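Local coordinates for putative short-chain dehydrogenase/reductase (PDB 5K9Z) that probably acts as an NAD- or NADP-dependent oxidoreductase of the short-chain dehydrogenase/reductase family, interconverting alcohols and carbonyl compounds, at the interface of chains A and B. Numbering follows the deposited sequence. Chains: chain A/B, Putative short-chain dehydrogenase/reductase.

The three contacts belong to one broadly two-fold symmetric interface. The C-alpha centres of contact 1 and contact 2 lie about 21 Å apart, those of contact 2 and contact 3 about 17 Å, and those of contact 1 and contact 3 about 37 Å. Contacts 2 and 3 share Gly155, Gly258, Gly262 and Phe265, used from opposite chains. The symmetry breaks around Phe265, so they show two conformations of the same tail region. The C-terminal segment beyond residue 253 takes part in all three and lies along the partner in the deposited assembly. The structure alone does not show that this dimer forms in solution.

Contact 1: the interface of chains A and B. Residues chain A 98-101, 112, 115-116; chain B 272-275.
B:Phe272 and B:Met273 of the tail strand of chain B (271-273) meet A:Phe98 and the short strand 100-102 of chain A. The strands pair antiparallel. The amide N of A:Gly100 donates to the carbonyl O of B:Met273 at 2.8 Å, in the carbonyl plane. The return bond, from B:Met273 N to A:Gly100 O, is straighter (164° at H), but its donor stands above the carbonyl plane. B:Phe272 has CG anti to its backbone N (chi1 -172°), and its ring points into chain A. A:Gly100 CA lies over one face, 3.5 Å from B:Phe272 CE2. The tip of A:Phe98 touches the tip of B:Phe272, CZ to CZ at 3.4 Å, and the two side chains cross near a right angle. A:Ala112 and A:Ala115 add their methyl groups around the B:Phe272 ring. The poorly ordered B:Met273 side chain is modelled extended, with CG anti to N (chi1 164°). B:Met273 CE lies 3.8 Å from A:Val99 CG2. The hydroxyl OG1 of A:Thr116 accepts from A:Ala101 N at 2.9 Å and donates to A:Ala112 O, which ties strand 100-102 to the helix. The site sits where the partner's tail strand pairs with strand 100-102, next to helix 110-138.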
ATOM      1  N   PHE A  98      -5.389 -22.526   9.441  1.00 30.97           N
ATOM      2  CA  PHE A  98      -5.230 -22.273  10.865  1.00 29.26           C
ATOM      3  C   PHE A  98      -5.313 -20.777  11.108  1.00 29.08           C
ATOM      4  O   PHE A  98      -4.738 -19.994  10.343  1.00 28.91           O
ATOM      5  CB  PHE A  98      -3.875 -22.828  11.337  1.00 31.25           C
ATOM      6  CG  PHE A  98      -3.591 -22.634  12.806  1.00 32.39           C
ATOM      7  CD1 PHE A  98      -2.945 -21.492  13.263  1.00 31.44           C
ATOM      8  CD2 PHE A  98      -3.931 -23.620  13.728  1.00 30.72           C
ATOM      9  CE1 PHE A  98      -2.671 -21.328  14.616  1.00 26.56           C
ATOM     10  CE2 PHE A  98      -3.665 -23.456  15.069  1.00 27.97           C
ATOM     11  CZ  PHE A  98      -3.034 -22.309  15.514  1.00 27.04           C
ATOM     12  N   VAL A  99      -6.000 -20.388  12.188  1.00 23.35           N
ATOM     13  CA  VAL A  99      -6.174 -18.984  12.559  1.00 26.26           C
ATOM     14  C   VAL A  99      -5.513 -18.672  13.901  1.00 23.17           C
ATOM     15  O   VAL A  99      -4.750 -17.705  14.017  1.00 21.10           O
ATOM     16  CB  VAL A  99      -7.665 -18.586  12.582  1.00 32.19           C
ATOM     17  CG1 VAL A  99      -7.800 -17.128  12.986  1.00 32.02           C
ATOM     18  CG2 VAL A  99      -8.297 -18.815  11.215  1.00 33.30           C
ATOM     19  N   GLY A 100      -5.836 -19.444  14.930  1.00 22.36           N
ATOM     20  CA  GLY A 100      -5.186 -19.282  16.222  1.00 22.96           C
ATOM     21  C   GLY A 100      -5.902 -18.261  17.083  1.00 24.39           C
ATOM     22  O   GLY A 100      -7.129 -18.265  17.168  1.00 25.19           O
ATOM     23  N   ALA A 101      -5.131 -17.372  17.702  1.00 13.69           N
ATOM     24  CA  ALA A 101      -5.666 -16.455  18.703  1.00 13.96           C
ATOM     25  C   ALA A 101      -6.632 -15.447  18.085  1.00 17.13           C
ATOM     26  O   ALA A 101      -6.380 -14.911  16.997  1.00 18.57           O
ATOM     27  CB  ALA A 101      -4.521 -15.705  19.378  1.00 13.38           C
ATOM     28  N   ALA A 112      -1.248 -18.020  23.690  1.00 18.74           N
ATOM     29  CA  ALA A 112      -2.024 -18.014  22.454  1.00 18.59           C
ATOM     30  C   ALA A 112      -1.244 -17.361  21.322  1.00 15.51           C
ATOM     31  O   ALA A 112      -1.248 -17.859  20.191  1.00 16.21           O
ATOM     32  CB  ALA A 112      -3.364 -17.295  22.670  1.00 14.66           C
ATOM     33  N   ALA A 115       1.569 -19.894  20.254  1.00 14.04           N
ATOM     34  CA  ALA A 115       0.971 -21.016  19.534  1.00 18.17           C
ATOM     35  C   ALA A 115       0.572 -20.617  18.116  1.00 18.39           C
ATOM     36  O   ALA A 115       0.732 -21.404  17.177  1.00 23.72           O
ATOM     37  CB  ALA A 115      -0.242 -21.559  20.316  1.00 17.10           C
ATOM     38  N   THR A 116       0.018 -19.409  17.943  1.00 16.71           N
ATOM     39  CA  THR A 116      -0.374 -18.952  16.610  1.00 13.69           C
ATOM     40  C   THR A 116       0.843 -18.782  15.707  1.00 14.61           C
ATOM     41  O   THR A 116       0.867 -19.282  14.576  1.00 20.26           O
ATOM     42  CB  THR A 116      -1.128 -17.621  16.701  1.00 17.05           C
ATOM     43  OG1 THR A 116      -2.299 -17.788  17.503  1.00 15.90           O
ATOM     44  CG2 THR A 116      -1.541 -17.123  15.305  1.00 17.95           C
TER
ATOM     45  N   PHE B 272      -9.057 -18.863  21.357  1.00 32.44           N
ATOM     46  CA  PHE B 272      -8.094 -19.516  20.480  1.00 31.90           C
ATOM     47  C   PHE B 272      -8.818 -20.557  19.639  1.00 37.57           C
ATOM     48  O   PHE B 272      -9.581 -21.366  20.172  1.00 33.52           O
ATOM     49  CB  PHE B 272      -6.964 -20.163  21.277  1.00 34.96           C
ATOM     50  CG  PHE B 272      -5.852 -20.682  20.415  1.00 34.74           C
ATOM     51  CD1 PHE B 272      -5.851 -21.999  19.971  1.00 31.54           C
ATOM     52  CD2 PHE B 272      -4.817 -19.850  20.035  1.00 28.76           C
ATOM     53  CE1 PHE B 272      -4.812 -22.479  19.169  1.00 38.95           C
ATOM     54  CE2 PHE B 272      -3.788 -20.312  19.236  1.00 28.95           C
ATOM     55  CZ  PHE B 272      -3.784 -21.631  18.798  1.00 30.56           C
ATOM     56  N   MET B 273      -8.599 -20.520  18.327  1.00 36.80           N
ATOM     57  CA  MET B 273      -9.277 -21.414  17.393  1.00 50.12           C
ATOM     58  C   MET B 273      -8.236 -22.178  16.585  1.00 53.03           C
ATOM     59  O   MET B 273      -7.404 -21.568  15.907  1.00 46.71           O
ATOM     60  CB  MET B 273     -10.208 -20.625  16.467  1.00 59.95           C
ATOM     61  CG  MET B 273     -10.670 -21.384  15.227  1.00 71.53           C
ATOM     62  SD  MET B 273     -11.289 -20.274  13.940  1.00 78.83           S
ATOM     63  CE  MET B 273     -10.929 -21.215  12.461  1.00 79.94           C
ATOM     64  N   GLY B 274      -8.285 -23.504  16.650  1.00 61.16           N
ATOM     65  CA  GLY B 274      -7.369 -24.355  15.916  1.00 67.17           C
ATOM     66  C   GLY B 274      -6.602 -25.278  16.841  1.00 74.32           C
ATOM     67  O   GLY B 274      -6.913 -25.420  18.028  1.00 74.08           O
ATOM     68  N   ARG B 275      -5.575 -25.914  16.278  1.00 79.11           N
ATOM     69  CA  ARG B 275      -4.757 -26.877  17.017  1.00 80.17           C
ATOM     70  C   ARG B 275      -3.659 -26.196  17.835  1.00 75.25           C
ATOM     71  O   ARG B 275      -3.266 -26.682  18.897  1.00 75.35           O
ATOM     72  CB  ARG B 275      -4.131 -27.889  16.054  1.00 84.50           C
TER

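Contact 2: the interface of chains A and B. Residues chain A 153-155; chain B 254-258, 262-263, 265.
A:Met153 holds CG in the crowded position between its backbone N and carbonyl carbon (chi1 72°). The chain then runs extended through chi2 and bends at chi3 (-57°). This bend carries the methyl CE onto the backbone of helix 254-257 of chain B. A:Met153 CE lies 3.3 Å from the carbonyl O of B:Thr255. The thioether tip thus rests on main chain rather than on a side chain. Next to it, the amide N of A:Gly154 donates to the carbonyl O of B:Val256 at 2.8 Å. The bond is fairly straight (156° at H), and the donor sits somewhat above the carbonyl plane. It joins the A:Met153 loop to the end of the short helix. The methionine methyl rests on one peptide group and the amide bonds to the next. A:Gly155 continues the loop with a positive phi. A:Gly155 CA faces the methyl CB of B:Ala263 at 3.9 Å. The loop follows the 3-10 helix 149-151, in the stretch between the serine and tyrosine regions of the short-chain dehydrogenase fold. Contact with the partner's tail may therefore steady the active-site side of the subunit. B:Phe265 makes a marginal touch at the rim of the patch. It also takes the crowded chi1 position and brings its ring to the loop edge-on. The carbonyl carbon of A:Gly155 lies in the ring plane, and A:Gly155 O is 3.6 Å from B:Phe265 CE1.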
ATOM      1  N   MET A 153      -2.334  -5.871   4.922  1.00 14.64           N
ATOM      2  CA  MET A 153      -2.915  -4.734   5.633  1.00 21.04           C
ATOM      3  C   MET A 153      -3.631  -5.198   6.895  1.00 21.68           C
ATOM      4  O   MET A 153      -3.945  -6.380   7.067  1.00 16.14           O
ATOM      5  CB  MET A 153      -3.896  -3.948   4.773  1.00 35.13           C
ATOM      6  CG  MET A 153      -5.190  -4.622   4.499  1.00 37.99           C
ATOM      7  SD  MET A 153      -6.227  -3.415   3.656  1.00 50.07           S
ATOM      8  CE  MET A 153      -6.254  -2.074   4.839  1.00 48.97           C
ATOM      9  N   GLY A 154      -3.897  -4.225   7.773  1.00 18.06           N
ATOM     10  CA  GLY A 154      -4.592  -4.488   9.011  1.00 16.80           C
ATOM     11  C   GLY A 154      -6.094  -4.427   8.846  1.00 17.21           C
ATOM     12  O   GLY A 154      -6.617  -4.012   7.808  1.00 15.85           O
ATOM     13  N   GLY A 155      -6.784  -4.841   9.900  1.00 13.83           N
ATOM     14  CA  GLY A 155      -8.231  -4.816   9.928  1.00 14.73           C
ATOM     15  C   GLY A 155      -8.903  -5.967   9.223  1.00 18.28           C
ATOM     16  O   GLY A 155     -10.137  -5.969   9.116  1.00 20.11           O
TER
ATOM     17  N   VAL B 254      -6.896   4.612   7.656  1.00 19.10           N
ATOM     18  CA  VAL B 254      -7.868   3.918   6.812  1.00 20.22           C
ATOM     19  C   VAL B 254      -7.183   3.068   5.738  1.00 18.68           C
ATOM     20  O   VAL B 254      -7.632   1.952   5.439  1.00 19.54           O
ATOM     21  CB  VAL B 254      -8.856   4.930   6.196  1.00 24.84           C
ATOM     22  CG1 VAL B 254      -9.629   4.292   5.058  1.00 22.97           C
ATOM     23  CG2 VAL B 254      -9.816   5.450   7.277  1.00 20.62           C
ATOM     24  N   THR B 255      -6.114   3.586   5.114  1.00 17.61           N
ATOM     25  CA  THR B 255      -5.534   2.877   3.971  1.00 28.13           C
ATOM     26  C   THR B 255      -4.827   1.588   4.396  1.00 28.60           C
ATOM     27  O   THR B 255      -4.761   0.641   3.608  1.00 24.89           O
ATOM     28  CB  THR B 255      -4.555   3.777   3.190  1.00 24.27           C
ATOM     29  OG1 THR B 255      -3.508   4.242   4.052  1.00 20.36           O
ATOM     30  CG2 THR B 255      -5.273   4.975   2.572  1.00 23.04           C
ATOM     31  N   VAL B 256      -4.305   1.528   5.617  1.00 16.95           N
ATOM     32  CA  VAL B 256      -3.537   0.373   6.076  1.00 18.79           C
ATOM     33  C   VAL B 256      -4.201  -0.379   7.224  1.00 18.79           C
ATOM     34  O   VAL B 256      -3.717  -1.468   7.591  1.00 18.00           O
ATOM     35  CB  VAL B 256      -2.094   0.764   6.473  1.00 16.89           C
ATOM     36  CG1 VAL B 256      -1.267   1.153   5.236  1.00 19.92           C
ATOM     37  CG2 VAL B 256      -2.104   1.886   7.480  1.00 16.04           C
ATOM     38  N   ALA B 257      -5.291   0.129   7.800  1.00 20.02           N
ATOM     39  CA  ALA B 257      -5.920  -0.577   8.915  1.00 20.15           C
ATOM     40  C   ALA B 257      -7.430  -0.602   8.769  1.00 21.29           C
ATOM     41  O   ALA B 257      -8.117  -1.066   9.689  1.00 21.55           O
ATOM     42  CB  ALA B 257      -5.565   0.050  10.267  1.00 19.70           C
ATOM     43  N   GLY B 258      -7.954  -0.170   7.634  1.00 25.43           N
ATOM     44  CA  GLY B 258      -9.366  -0.368   7.382  1.00 26.86           C
ATOM     45  C   GLY B 258     -10.206   0.832   7.764  1.00 29.57           C
ATOM     46  O   GLY B 258      -9.857   1.631   8.633  1.00 28.67           O
ATOM     47  N   GLY B 262     -14.685  -1.466  10.474  1.00 41.70           N
ATOM     48  CA  GLY B 262     -14.398  -2.661   9.705  1.00 39.12           C
ATOM     49  C   GLY B 262     -13.733  -3.783  10.468  1.00 44.68           C
ATOM     50  O   GLY B 262     -13.546  -4.868   9.908  1.00 49.61           O
ATOM     51  N   ALA B 263     -13.376  -3.568  11.730  1.00 42.70           N
ATOM     52  CA  ALA B 263     -12.654  -4.596  12.471  1.00 37.12           C
ATOM     53  C   ALA B 263     -13.213  -4.749  13.873  1.00 35.43           C
ATOM     54  O   ALA B 263     -12.462  -4.882  14.844  1.00 33.86           O
ATOM     55  CB  ALA B 263     -11.159  -4.293  12.518  1.00 30.56           C
ATOM     56  N   PHE B 265     -14.452  -7.282  14.998  1.00 33.13           N
ATOM     57  CA  PHE B 265     -14.145  -8.630  15.478  1.00 41.09           C
ATOM     58  C   PHE B 265     -13.014  -8.637  16.509  1.00 45.51           C
ATOM     59  O   PHE B 265     -12.891  -9.609  17.265  1.00 43.11           O
ATOM     60  CB  PHE B 265     -13.825  -9.566  14.316  1.00 41.28           C
ATOM     61  CG  PHE B 265     -12.651  -9.133  13.491  1.00 37.02           C
ATOM     62  CD1 PHE B 265     -12.816  -8.260  12.428  1.00 35.17           C
ATOM     63  CD2 PHE B 265     -11.381  -9.605  13.779  1.00 34.91           C
ATOM     64  CE1 PHE B 265     -11.728  -7.867  11.661  1.00 31.92           C
ATOM     65  CE2 PHE B 265     -10.309  -9.212  13.025  1.00 30.50           C
ATOM     66  CZ  PHE B 265     -10.484  -8.339  11.959  1.00 28.89           C
TER

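Contact 3: the interface of chains A and B. Residues chain A 258, 261-262, 264-266; chain B 155-158, 195, 198.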
ATOM      1  N   GLY A 258     -11.338  -1.337  -2.967  1.00 41.84           N
ATOM      2  CA  GLY A 258     -12.687  -1.400  -2.394  1.00 41.29           C
ATOM      3  C   GLY A 258     -13.855  -0.911  -3.253  1.00 52.12           C
ATOM      4  O   GLY A 258     -14.016   0.296  -3.495  1.00 44.84           O
ATOM      5  N   GLY A 261     -16.772   1.390  -1.388  1.00 46.76           N
ATOM      6  CA  GLY A 261     -16.385   2.773  -1.175  1.00 45.37           C
ATOM      7  C   GLY A 261     -16.303   3.587  -2.453  1.00 44.47           C
ATOM      8  O   GLY A 261     -16.591   4.787  -2.447  1.00 49.98           O
ATOM      9  N   GLY A 262     -15.911   2.957  -3.564  1.00 36.76           N
ATOM     10  CA  GLY A 262     -15.780   3.681  -4.818  1.00 31.55           C
ATOM     11  C   GLY A 262     -17.088   4.194  -5.385  1.00 27.86           C
ATOM     12  O   GLY A 262     -17.082   5.185  -6.125  1.00 28.72           O
ATOM     13  N   VAL A 264     -19.482   5.988  -4.458  1.00 38.29           N
ATOM     14  CA  VAL A 264     -19.868   7.381  -4.285  1.00 35.61           C
ATOM     15  C   VAL A 264     -19.173   8.266  -5.297  1.00 30.47           C
ATOM     16  O   VAL A 264     -19.673   9.353  -5.617  1.00 29.32           O
ATOM     17  CB  VAL A 264     -19.592   7.863  -2.845  1.00 39.22           C
ATOM     18  CG1 VAL A 264     -20.324   6.983  -1.856  1.00 34.14           C
ATOM     19  CG2 VAL A 264     -18.091   7.898  -2.557  1.00 38.20           C
ATOM     20  N   PHE A 265     -18.047   7.818  -5.842  1.00 26.91           N
ATOM     21  CA  PHE A 265     -17.350   8.598  -6.844  1.00 25.86           C
ATOM     22  C   PHE A 265     -17.648   8.125  -8.256  1.00 24.66           C
ATOM     23  O   PHE A 265     -17.803   8.949  -9.165  1.00 25.60           O
ATOM     24  CB  PHE A 265     -15.815   8.504  -6.628  1.00 25.72           C
ATOM     25  CG  PHE A 265     -15.362   8.749  -5.209  1.00 26.89           C
ATOM     26  CD1 PHE A 265     -15.289  10.043  -4.693  1.00 22.55           C
ATOM     27  CD2 PHE A 265     -14.978   7.682  -4.393  1.00 26.07           C
ATOM     28  CE1 PHE A 265     -14.867  10.265  -3.400  1.00 24.45           C
ATOM     29  CE2 PHE A 265     -14.567   7.902  -3.102  1.00 26.21           C
ATOM     30  CZ  PHE A 265     -14.512   9.198  -2.601  1.00 26.43           C
ATOM     31  N   HIS A 266     -17.809   6.814  -8.440  1.00 23.47           N
ATOM     32  CA  HIS A 266     -17.845   6.247  -9.781  1.00 26.70           C
ATOM     33  C   HIS A 266     -19.241   5.982 -10.309  1.00 27.13           C
ATOM     34  O   HIS A 266     -19.468   6.122 -11.513  1.00 22.28           O
ATOM     35  CB  HIS A 266     -17.073   4.934  -9.793  1.00 22.77           C
ATOM     36  CG  HIS A 266     -15.678   5.068  -9.275  1.00 22.23           C
ATOM     37  ND1 HIS A 266     -14.893   6.170  -9.536  1.00 20.56           N
ATOM     38  CD2 HIS A 266     -14.930   4.245  -8.497  1.00 23.59           C
ATOM     39  CE1 HIS A 266     -13.718   6.018  -8.948  1.00 20.87           C
ATOM     40  NE2 HIS A 266     -13.714   4.859  -8.312  1.00 22.64           N
TER
ATOM     41  N   GLY B 155     -10.613   3.254  -4.936  1.00 22.55           N
ATOM     42  CA  GLY B 155     -11.828   3.334  -4.160  1.00 17.03           C
ATOM     43  C   GLY B 155     -11.941   4.535  -3.236  1.00 22.83           C
ATOM     44  O   GLY B 155     -12.944   4.652  -2.525  1.00 20.82           O
ATOM     45  N   LEU B 156     -10.979   5.455  -3.251  1.00 16.02           N
ATOM     46  CA  LEU B 156     -10.974   6.598  -2.342  1.00 17.24           C
ATOM     47  C   LEU B 156     -11.175   7.937  -3.048  1.00 20.90           C
ATOM     48  O   LEU B 156     -11.173   8.981  -2.388  1.00 21.60           O
ATOM     49  CB  LEU B 156      -9.668   6.603  -1.523  1.00 14.69           C
ATOM     50  CG  LEU B 156      -9.525   5.433  -0.534  1.00 20.87           C
ATOM     51  CD1 LEU B 156      -8.224   5.464   0.264  1.00 16.07           C
ATOM     52  CD2 LEU B 156     -10.730   5.400   0.403  1.00 22.67           C
ATOM     53  N   GLY B 157     -11.254   7.948  -4.367  1.00 21.36           N
ATOM     54  CA  GLY B 157     -11.536   9.162  -5.108  1.00 15.42           C
ATOM     55  C   GLY B 157     -11.942   8.824  -6.523  1.00 15.73           C
ATOM     56  O   GLY B 157     -11.983   7.650  -6.910  1.00 18.98           O
ATOM     57  N   PRO B 158     -12.284   9.845  -7.313  1.00 16.86           N
ATOM     58  CA  PRO B 158     -12.622   9.626  -8.724  1.00 14.89           C
ATOM     59  C   PRO B 158     -11.455   9.038  -9.507  1.00 19.65           C
ATOM     60  O   PRO B 158     -10.308   9.029  -9.058  1.00 16.51           O
ATOM     61  CB  PRO B 158     -12.969  11.033  -9.231  1.00 14.99           C
ATOM     62  CG  PRO B 158     -13.351  11.795  -7.999  1.00 17.29           C
ATOM     63  CD  PRO B 158     -12.494  11.240  -6.898  1.00 15.37           C
ATOM     64  N   VAL B 195     -16.028  12.235   0.207  1.00 39.09           N
ATOM     65  CA  VAL B 195     -16.741  12.704  -0.973  1.00 36.79           C
ATOM     66  C   VAL B 195     -17.499  13.997  -0.671  1.00 44.29           C
ATOM     67  O   VAL B 195     -17.719  14.819  -1.573  1.00 45.42           O
ATOM     68  CB  VAL B 195     -17.659  11.590  -1.514  1.00 36.13           C
ATOM     69  CG1 VAL B 195     -18.823  11.300  -0.544  1.00 37.58           C
ATOM     70  CG2 VAL B 195     -18.157  11.944  -2.917  1.00 41.28           C
ATOM     71  N   MET B 198     -15.193  16.808  -1.210  1.00 37.63           N
ATOM     72  CA  MET B 198     -15.006  16.950  -2.649  1.00 41.08           C
ATOM     73  C   MET B 198     -16.186  17.650  -3.301  1.00 41.01           C
ATOM     74  O   MET B 198     -16.003  18.559  -4.118  1.00 44.44           O
ATOM     75  CB  MET B 198     -14.797  15.582  -3.282  1.00 45.01           C
ATOM     76  CG  MET B 198     -13.493  14.942  -2.888  1.00 41.20           C
ATOM     77  SD  MET B 198     -13.220  13.482  -3.884  1.00 40.78           S
ATOM     78  CE  MET B 198     -11.723  12.856  -3.122  1.00 29.47           C
TER
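A:Phe265 projects from helix 259-266 of chain A and packs against the 155-158 loop and helix 195-199 of chain B. Its CG is anti to the carbonyl carbon, beside the backbone N (chi1 -49°). CB passes B:Pro158 N, and CG lies by the peptide carbon of B:Gly157. The B:Leu156-B:Gly157 peptide lies across one face of the ring, against CD2 and CE2. On that same side, A:Phe265 CD1 meets the B:Pro158 ring carbon CD at 3.8 Å. Further along, A:Phe265 CE1 touches B:Val195 CB at 3.6 Å, from the opposite side of the ring plane. The thioether SD of B:Met198 lies mostly outward from A:Phe265 CE1, also at 3.6 Å. At the end, the carbonyl O of B:Leu156 lies over the tip, 3.4 Å from A:Phe265 CZ, on the face that B:Gly157 covers.

Both faces are packed over their centres. B:Gly157 CA sits over the ring centre on one side. A:Val264 CG2, from the same helix, lies on the opposite face. The ring is thus held flat between the partner's glycine and its own neighbour. The B:Met198 side chain is extended and crosses A:Phe265 at about a right angle. The patch joins by apolar packing, with shape as the likely basis of fit. Beside the phenylalanine, the imidazole of A:His266 reaches the proline, with A:His266 CE1 3.8 Å from B:Pro158 CA. Behind the ring, A:Val264 CG2 also reaches B:Val195 CB at 3.9 Å.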